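Local coordinates for protein putative isochorismatase hydrolase (Oleispira antarctica, PDB 3LQY) that is a putative isochorismatase-family hydrolase, probably acting on a small-molecule substrate, at residues A[10-22]-A[33-45]. Residues are numbered along the deposited sequence; the frame is centred on the assembly and turned at random.
Sequences LLLIDFQNDYFST and TEAAAEQGAKLLA
L10 lies on L43 and L44, where the first strand of the parallel sheet meets the first helix of this Rossmann-like, isochorismatase-type alpha/beta domain. Strand 10-13 and helix 33-45 run nearly antiparallel, their axes 9.8 Å apart. Strand 54-59 completes the beta-alpha-beta crossover. The L10 side chain is split: CD1 touches L43 CB, and CD2 sits 3.5 Å from L44 CA. L12 CD2 meets L44 CG at 4.1 Å, the two side chains crossing at about a right angle. F15, at the centre of an inverse gamma turn, brings its ring obliquely to the helix, with CE1 3.9 Å from A37 CB. A CB on G40 would lie a tight 3.2 Å from F15 CE2. Y19 O accepts a 2.8 Å bond from T33 OG1, which stands above the carbonyl plane. At chi1 -37°, T33 OG1 points to Y19 O while CG2, roughly anti to the backbone N, makes a CH-pi contact over the F20 ring, 3.5 Å from its centroid. The ring also stacks with H79 and meets A37 CB at its edge. S21 N-H donates a hydrogen bond to a water that donates to T33 OG1 and E34 OE1. T22 ties the end of segment 10-22 to E34, in the first helical turn. E34 OE2 takes T22 N on its syn side but 33° out of the carboxylate plane, and T22 OG1, 2.7 Å away, on its anti lone pair. With alanine in place of this glutamate, T22 N and OG1 would probably lose their shared acceptor and the water one partner. E34 OE2 also lies at the F20 ring edge, beside CB and CD1.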
ATOM      1  N   LEU A  10      -6.016   3.815  -7.429  1.00 79.57           N
ATOM      2  CA  LEU A  10      -4.688   3.616  -6.823  1.00 74.67           C
ATOM      3  C   LEU A  10      -4.881   3.586  -5.315  1.00 72.27           C
ATOM      4  O   LEU A  10      -5.522   4.466  -4.736  1.00 75.99           O
ATOM      5  CB  LEU A  10      -3.703   4.691  -7.264  1.00 76.16           C
ATOM      6  CG  LEU A  10      -2.321   4.816  -6.602  1.00 71.96           C
ATOM      7  CD1 LEU A  10      -1.367   3.688  -7.122  1.00 70.57           C
ATOM      8  CD2 LEU A  10      -1.812   6.249  -6.872  1.00 76.92           C
ATOM      9  N   LEU A  11      -4.373   2.520  -4.699  1.00 68.76           N
ATOM     10  CA  LEU A  11      -4.583   2.232  -3.285  1.00 65.69           C
ATOM     11  C   LEU A  11      -3.237   2.216  -2.614  1.00 60.87           C
ATOM     12  O   LEU A  11      -2.399   1.318  -2.845  1.00 57.18           O
ATOM     13  CB  LEU A  11      -5.286   0.896  -3.097  1.00 66.00           C
ATOM     14  CG  LEU A  11      -5.791   0.506  -1.708  1.00 64.85           C
ATOM     15  CD1 LEU A  11      -6.731   1.533  -1.159  1.00 66.47           C
ATOM     16  CD2 LEU A  11      -6.499  -0.841  -1.797  1.00 65.08           C
ATOM     17  N   LEU A  12      -3.015   3.205  -1.772  1.00 59.87           N
ATOM     18  CA  LEU A  12      -1.742   3.347  -1.148  1.00 56.79           C
ATOM     19  C   LEU A  12      -1.875   2.884   0.285  1.00 54.55           C
ATOM     20  O   LEU A  12      -2.597   3.481   1.092  1.00 56.51           O
ATOM     21  CB  LEU A  12      -1.299   4.825  -1.210  1.00 59.55           C
ATOM     22  CG  LEU A  12      -1.316   5.457  -2.628  1.00 63.74           C
ATOM     23  CD1 LEU A  12      -2.671   6.100  -3.012  1.00 68.45           C
ATOM     24  CD2 LEU A  12      -0.181   6.472  -2.796  1.00 63.35           C
ATOM     25  N   ILE A  13      -1.141   1.836   0.620  1.00 51.11           N
ATOM     26  CA  ILE A  13      -1.231   1.201   1.938  1.00 48.78           C
ATOM     27  C   ILE A  13      -0.105   1.644   2.844  1.00 46.27           C
ATOM     28  O   ILE A  13       1.033   1.259   2.652  1.00 43.19           O
ATOM     29  CB  ILE A  13      -1.159  -0.366   1.813  1.00 46.23           C
ATOM     30  CG1 ILE A  13      -2.258  -0.895   0.884  1.00 49.29           C
ATOM     31  CG2 ILE A  13      -1.287  -0.992   3.210  1.00 47.52           C
ATOM     32  CD1 ILE A  13      -3.680  -0.651   1.382  1.00 50.63           C
ATOM     33  N   ASP A  14      -0.432   2.511   3.809  1.00 48.82           N
ATOM     34  CA  ASP A  14       0.405   2.798   4.939  1.00 47.40           C
ATOM     35  C   ASP A  14       1.789   3.308   4.584  1.00 46.83           C
ATOM     36  O   ASP A  14       2.774   2.854   5.158  1.00 45.36           O
ATOM     37  CB  ASP A  14       0.561   1.601   5.895  1.00 47.11           C
ATOM     38  CG  ASP A  14      -0.750   1.098   6.483  1.00 50.84           C
ATOM     39  OD1 ASP A  14      -1.802   1.702   6.254  1.00 51.99           O
ATOM     40  OD2 ASP A  14      -0.713   0.012   7.156  1.00 51.55           O
ATOM     41  N   PHE A  15       1.878   4.310   3.711  1.00 47.85           N
ATOM     42  CA  PHE A  15       3.166   4.941   3.491  1.00 47.42           C
ATOM     43  C   PHE A  15       3.323   5.992   4.612  1.00 48.10           C
ATOM     44  O   PHE A  15       3.187   7.188   4.381  1.00 49.35           O
ATOM     45  CB  PHE A  15       3.239   5.601   2.102  1.00 48.56           C
ATOM     46  CG  PHE A  15       3.872   4.758   1.025  1.00 51.37           C
ATOM     47  CD1 PHE A  15       5.153   4.247   1.179  1.00 49.16           C
ATOM     48  CD2 PHE A  15       3.219   4.539  -0.168  1.00 52.95           C
ATOM     49  CE1 PHE A  15       5.757   3.555   0.198  1.00 51.72           C
ATOM     50  CE2 PHE A  15       3.823   3.828  -1.180  1.00 52.09           C
ATOM     51  CZ  PHE A  15       5.098   3.311  -0.998  1.00 50.65           C
ATOM     52  N   GLN A  16       3.526   5.518   5.844  1.00 46.16           N
ATOM     53  CA  GLN A  16       3.530   6.321   7.037  1.00 46.10           C
ATOM     54  C   GLN A  16       4.935   6.520   7.573  1.00 44.73           C
ATOM     55  O   GLN A  16       5.834   5.704   7.371  1.00 43.43           O
ATOM     56  CB  GLN A  16       2.625   5.703   8.095  1.00 46.16           C
ATOM     57  CG  GLN A  16       1.165   5.738   7.699  1.00 47.23           C
ATOM     58  CD  GLN A  16       0.346   4.781   8.510  1.00 49.62           C
ATOM     59  OE1 GLN A  16      -0.011   3.705   8.016  1.00 49.68           O
ATOM     60  NE2 GLN A  16       0.049   5.126   9.738  1.00 49.01           N
ATOM     61  N   ASN A  17       5.133   7.682   8.205  1.00 47.30           N
ATOM     62  CA  ASN A  17       6.452   8.101   8.638  1.00 47.08           C
ATOM     63  C   ASN A  17       7.277   7.078   9.389  1.00 46.23           C
ATOM     64  O   ASN A  17       8.492   6.939   9.147  1.00 46.48           O
ATOM     65  CB  ASN A  17       6.320   9.352   9.512  1.00 47.86           C
ATOM     66  CG  ASN A  17       6.025  10.604   8.696  1.00 50.57           C
ATOM     67  OD1 ASN A  17       6.502  10.751   7.572  1.00 48.30           O
ATOM     68  ND2 ASN A  17       5.226  11.501   9.256  1.00 52.92           N
ATOM     69  N   ASP A  18       6.672   6.382  10.347  1.00 46.06           N
ATOM     70  CA  ASP A  18       7.446   5.339  11.109  1.00 45.36           C
ATOM     71  C   ASP A  18       8.189   4.281  10.294  1.00 43.49           C
ATOM     72  O   ASP A  18       9.070   3.585  10.830  1.00 44.43           O
ATOM     73  CB  ASP A  18       6.584   4.634  12.183  1.00 44.64           C
ATOM     74  CG  ASP A  18       6.387   5.456  13.468  1.00 48.27           C
ATOM     75  OD1 ASP A  18       7.279   6.252  13.828  1.00 53.13           O
ATOM     76  OD2 ASP A  18       5.314   5.328  14.123  1.00 49.34           O
ATOM     77  N   TYR A  19       7.827   4.151   9.025  1.00 42.16           N
ATOM     78  CA  TYR A  19       8.458   3.211   8.108  1.00 41.95           C
ATOM     79  C   TYR A  19       9.703   3.689   7.404  1.00 42.80           C
ATOM     80  O   TYR A  19      10.440   2.903   6.860  1.00 41.94           O
ATOM     81  CB  TYR A  19       7.446   2.727   7.048  1.00 41.26           C
ATOM     82  CG  TYR A  19       6.406   1.710   7.506  1.00 37.73           C
ATOM     83  CD1 TYR A  19       6.628   0.904   8.608  1.00 43.62           C
ATOM     84  CD2 TYR A  19       5.238   1.524   6.777  1.00 38.41           C
ATOM     85  CE1 TYR A  19       5.727  -0.092   8.965  1.00 43.40           C
ATOM     86  CE2 TYR A  19       4.287   0.536   7.122  1.00 39.60           C
ATOM     87  CZ  TYR A  19       4.547  -0.259   8.240  1.00 40.71           C
ATOM     88  OH  TYR A  19       3.624  -1.200   8.601  1.00 43.46           O
ATOM     89  N   PHE A  20      10.010   4.964   7.498  1.00 43.93           N
ATOM     90  CA  PHE A  20      11.080   5.560   6.711  1.00 45.90           C
ATOM     91  C   PHE A  20      12.293   5.785   7.606  1.00 46.95           C
ATOM     92  O   PHE A  20      12.239   6.587   8.589  1.00 48.08           O
ATOM     93  CB  PHE A  20      10.607   6.936   6.236  1.00 45.98           C
ATOM     94  CG  PHE A  20       9.581   6.900   5.125  1.00 46.73           C
ATOM     95  CD1 PHE A  20       9.941   7.253   3.853  1.00 47.35           C
ATOM     96  CD2 PHE A  20       8.251   6.517   5.376  1.00 45.57           C
ATOM     97  CE1 PHE A  20       8.979   7.269   2.809  1.00 51.27           C
ATOM     98  CE2 PHE A  20       7.292   6.499   4.366  1.00 45.00           C
ATOM     99  CZ  PHE A  20       7.646   6.886   3.076  1.00 49.38           C
ATOM    100  N   SER A  21      13.424   5.195   7.268  1.00 47.61           N
ATOM    101  CA  SER A  21      14.614   5.417   8.085  1.00 50.55           C
ATOM    102  C   SER A  21      15.103   6.888   7.996  1.00 50.36           C
ATOM    103  O   SER A  21      15.785   7.355   8.918  1.00 52.91           O
ATOM    104  CB  SER A  21      15.730   4.486   7.704  1.00 53.30           C
ATOM    105  OG  SER A  21      16.050   4.660   6.343  1.00 59.59           O
ATOM    106  N   THR A  22      14.729   7.606   6.926  1.00 48.51           N
ATOM    107  CA  THR A  22      14.997   9.053   6.823  1.00 50.03           C
ATOM    108  C   THR A  22      14.096   9.890   7.727  1.00 49.45           C
ATOM    109  O   THR A  22      14.348  11.095   7.872  1.00 49.29           O
ATOM    110  CB  THR A  22      14.899   9.567   5.344  1.00 50.01           C
ATOM    111  OG1 THR A  22      13.564   9.388   4.837  1.00 51.02           O
ATOM    112  CG2 THR A  22      15.882   8.834   4.411  1.00 55.32           C
ATOM    113  N   THR A  33      12.212   2.114   1.844  1.00 50.31           N
ATOM    114  CA  THR A  33      10.927   2.796   1.855  1.00 49.58           C
ATOM    115  C   THR A  33      10.932   4.072   0.994  1.00 50.83           C
ATOM    116  O   THR A  33       9.970   4.383   0.298  1.00 50.57           O
ATOM    117  CB  THR A  33      10.518   3.213   3.254  1.00 49.73           C
ATOM    118  OG1 THR A  33      10.903   2.216   4.202  1.00 48.07           O
ATOM    119  CG2 THR A  33       9.005   3.496   3.315  1.00 47.29           C
ATOM    120  N   GLU A  34      12.022   4.820   1.072  1.00 52.95           N
ATOM    121  CA  GLU A  34      12.117   6.096   0.344  1.00 55.35           C
ATOM    122  C   GLU A  34      11.981   5.880  -1.161  1.00 57.57           C
ATOM    123  O   GLU A  34      11.173   6.567  -1.837  1.00 57.68           O
ATOM    124  CB  GLU A  34      13.442   6.785   0.693  1.00 56.32           C
ATOM    125  CG  GLU A  34      13.475   7.354   2.088  1.00 55.13           C
ATOM    126  CD  GLU A  34      13.612   6.355   3.207  1.00 55.88           C
ATOM    127  OE1 GLU A  34      13.828   5.121   2.951  1.00 56.30           O
ATOM    128  OE2 GLU A  34      13.433   6.784   4.352  1.00 54.32           O
ATOM    129  N   ALA A  35      12.754   4.917  -1.678  1.00 58.96           N
ATOM    130  CA  ALA A  35      12.679   4.554  -3.084  1.00 62.41           C
ATOM    131  C   ALA A  35      11.278   4.067  -3.474  1.00 60.93           C
ATOM    132  O   ALA A  35      10.779   4.427  -4.558  1.00 62.41           O
ATOM    133  CB  ALA A  35      13.731   3.470  -3.475  1.00 64.84           C
ATOM    134  N   ALA A  36      10.674   3.199  -2.630  1.00 58.08           N
ATOM    135  CA  ALA A  36       9.347   2.729  -2.868  1.00 55.35           C
ATOM    136  C   ALA A  36       8.315   3.836  -2.975  1.00 56.09           C
ATOM    137  O   ALA A  36       7.464   3.838  -3.864  1.00 56.58           O
ATOM    138  CB  ALA A  36       8.939   1.678  -1.770  1.00 52.89           C
ATOM    139  N   ALA A  37       8.389   4.772  -2.033  1.00 53.83           N
ATOM    140  CA  ALA A  37       7.575   5.968  -2.026  1.00 54.84           C
ATOM    141  C   ALA A  37       7.853   6.843  -3.242  1.00 57.87           C
ATOM    142  O   ALA A  37       6.936   7.427  -3.828  1.00 59.13           O
ATOM    143  CB  ALA A  37       7.836   6.730  -0.729  1.00 52.83           C
ATOM    144  N   GLU A  38       9.100   6.897  -3.673  1.00 60.33           N
ATOM    145  CA  GLU A  38       9.418   7.645  -4.887  1.00 65.90           C
ATOM    146  C   GLU A  38       8.623   7.127  -6.092  1.00 65.98           C
ATOM    147  O   GLU A  38       8.097   7.915  -6.907  1.00 67.51           O
ATOM    148  CB  GLU A  38      10.912   7.572  -5.166  1.00 68.90           C
ATOM    149  CG  GLU A  38      11.382   8.573  -6.154  1.00 79.47           C
ATOM    150  CD  GLU A  38      12.740   8.212  -6.757  1.00 88.06           C
ATOM    151  OE1 GLU A  38      13.284   7.140  -6.373  1.00 89.08           O
ATOM    152  OE2 GLU A  38      13.239   8.997  -7.615  1.00 93.04           O
ATOM    153  N   GLN A  39       8.552   5.800  -6.208  1.00 64.48           N
ATOM    154  CA  GLN A  39       7.753   5.149  -7.258  1.00 64.84           C
ATOM    155  C   GLN A  39       6.246   5.329  -7.038  1.00 63.28           C
ATOM    156  O   GLN A  39       5.516   5.593  -7.972  1.00 65.61           O
ATOM    157  CB  GLN A  39       8.131   3.663  -7.388  1.00 64.01           C
ATOM    158  CG  GLN A  39       9.600   3.447  -7.793  1.00 65.96           C
ATOM    159  CD  GLN A  39       9.985   4.322  -8.949  1.00 69.97           C
ATOM    160  OE1 GLN A  39      10.820   5.235  -8.805  1.00 78.62           O
ATOM    161  NE2 GLN A  39       9.305   4.151 -10.075  1.00 70.74           N
ATOM    162  N   GLY A  40       5.777   5.204  -5.804  1.00 60.39           N
ATOM    163  CA  GLY A  40       4.365   5.433  -5.495  1.00 59.14           C
ATOM    164  C   GLY A  40       3.898   6.823  -5.870  1.00 62.70           C
ATOM    165  O   GLY A  40       2.789   6.965  -6.374  1.00 65.04           O
ATOM    166  N   ALA A  41       4.749   7.815  -5.582  1.00 62.27           N
ATOM    167  CA  ALA A  41       4.549   9.266  -5.932  1.00 66.20           C
ATOM    168  C   ALA A  41       4.442   9.468  -7.440  1.00 70.85           C
ATOM    169  O   ALA A  41       3.607  10.227  -7.934  1.00 73.09           O
ATOM    170  CB  ALA A  41       5.715  10.089  -5.399  1.00 65.91           C
ATOM    171  N   LYS A  42       5.307   8.772  -8.173  1.00 72.65           N
ATOM    172  CA  LYS A  42       5.221   8.710  -9.651  1.00 77.08           C
ATOM    173  C   LYS A  42       3.806   8.243 -10.076  1.00 76.64           C
ATOM    174  O   LYS A  42       3.152   8.848 -10.911  1.00 79.61           O
ATOM    175  CB  LYS A  42       6.292   7.729 -10.136  1.00 77.79           C
ATOM    176  CG  LYS A  42       6.982   8.005 -11.438  1.00 86.45           C
ATOM    177  CD  LYS A  42       8.279   7.161 -11.554  1.00 89.34           C
ATOM    178  CE  LYS A  42       9.411   7.778 -10.674  1.00 90.63           C
ATOM    179  NZ  LYS A  42      10.733   7.115 -10.907  1.00 94.24           N
ATOM    180  N   LEU A  43       3.333   7.138  -9.499  1.00 72.84           N
ATOM    181  CA  LEU A  43       1.975   6.621  -9.785  1.00 73.12           C
ATOM    182  C   LEU A  43       0.889   7.579  -9.325  1.00 74.41           C
ATOM    183  O   LEU A  43      -0.077   7.876 -10.041  1.00 78.51           O
ATOM    184  CB  LEU A  43       1.761   5.235  -9.115  1.00 69.04           C
ATOM    185  CG  LEU A  43       2.308   4.086  -9.944  1.00 71.09           C
ATOM    186  CD1 LEU A  43       2.695   2.840  -9.112  1.00 69.61           C
ATOM    187  CD2 LEU A  43       1.263   3.709 -10.994  1.00 76.12           C
ATOM    188  N   LEU A  44       1.090   8.126  -8.143  1.00 72.57           N
ATOM    189  CA  LEU A  44       0.161   9.100  -7.578  1.00 74.45           C
ATOM    190  C   LEU A  44      -0.094  10.262  -8.541  1.00 79.56           C
ATOM    191  O   LEU A  44      -1.232  10.746  -8.701  1.00 82.92           O
ATOM    192  CB  LEU A  44       0.767   9.693  -6.314  1.00 72.84           C
ATOM    193  CG  LEU A  44      -0.165   9.824  -5.108  1.00 73.43           C
ATOM    194  CD1 LEU A  44       0.475  10.730  -4.182  1.00 67.54           C
ATOM    195  CD2 LEU A  44      -1.575  10.283  -5.413  1.00 75.77           C
ATOM    196  N   ALA A  45       1.000  10.732  -9.138  1.00 80.45           N
ATOM    197  CA  ALA A  45       0.971  11.884 -10.033  1.00 84.74           C
ATOM    198  C   ALA A  45       0.233  11.538 -11.327  1.00 87.94           C
ATOM    199  O   ALA A  45      -0.524  12.352 -11.862  1.00 90.40           O
ATOM    200  CB  ALA A  45       2.404  12.379 -10.338  1.00 86.20           C
TER
HETATM  201  O   HOH W   1      13.764   3.437   5.109  1.00 54.18           O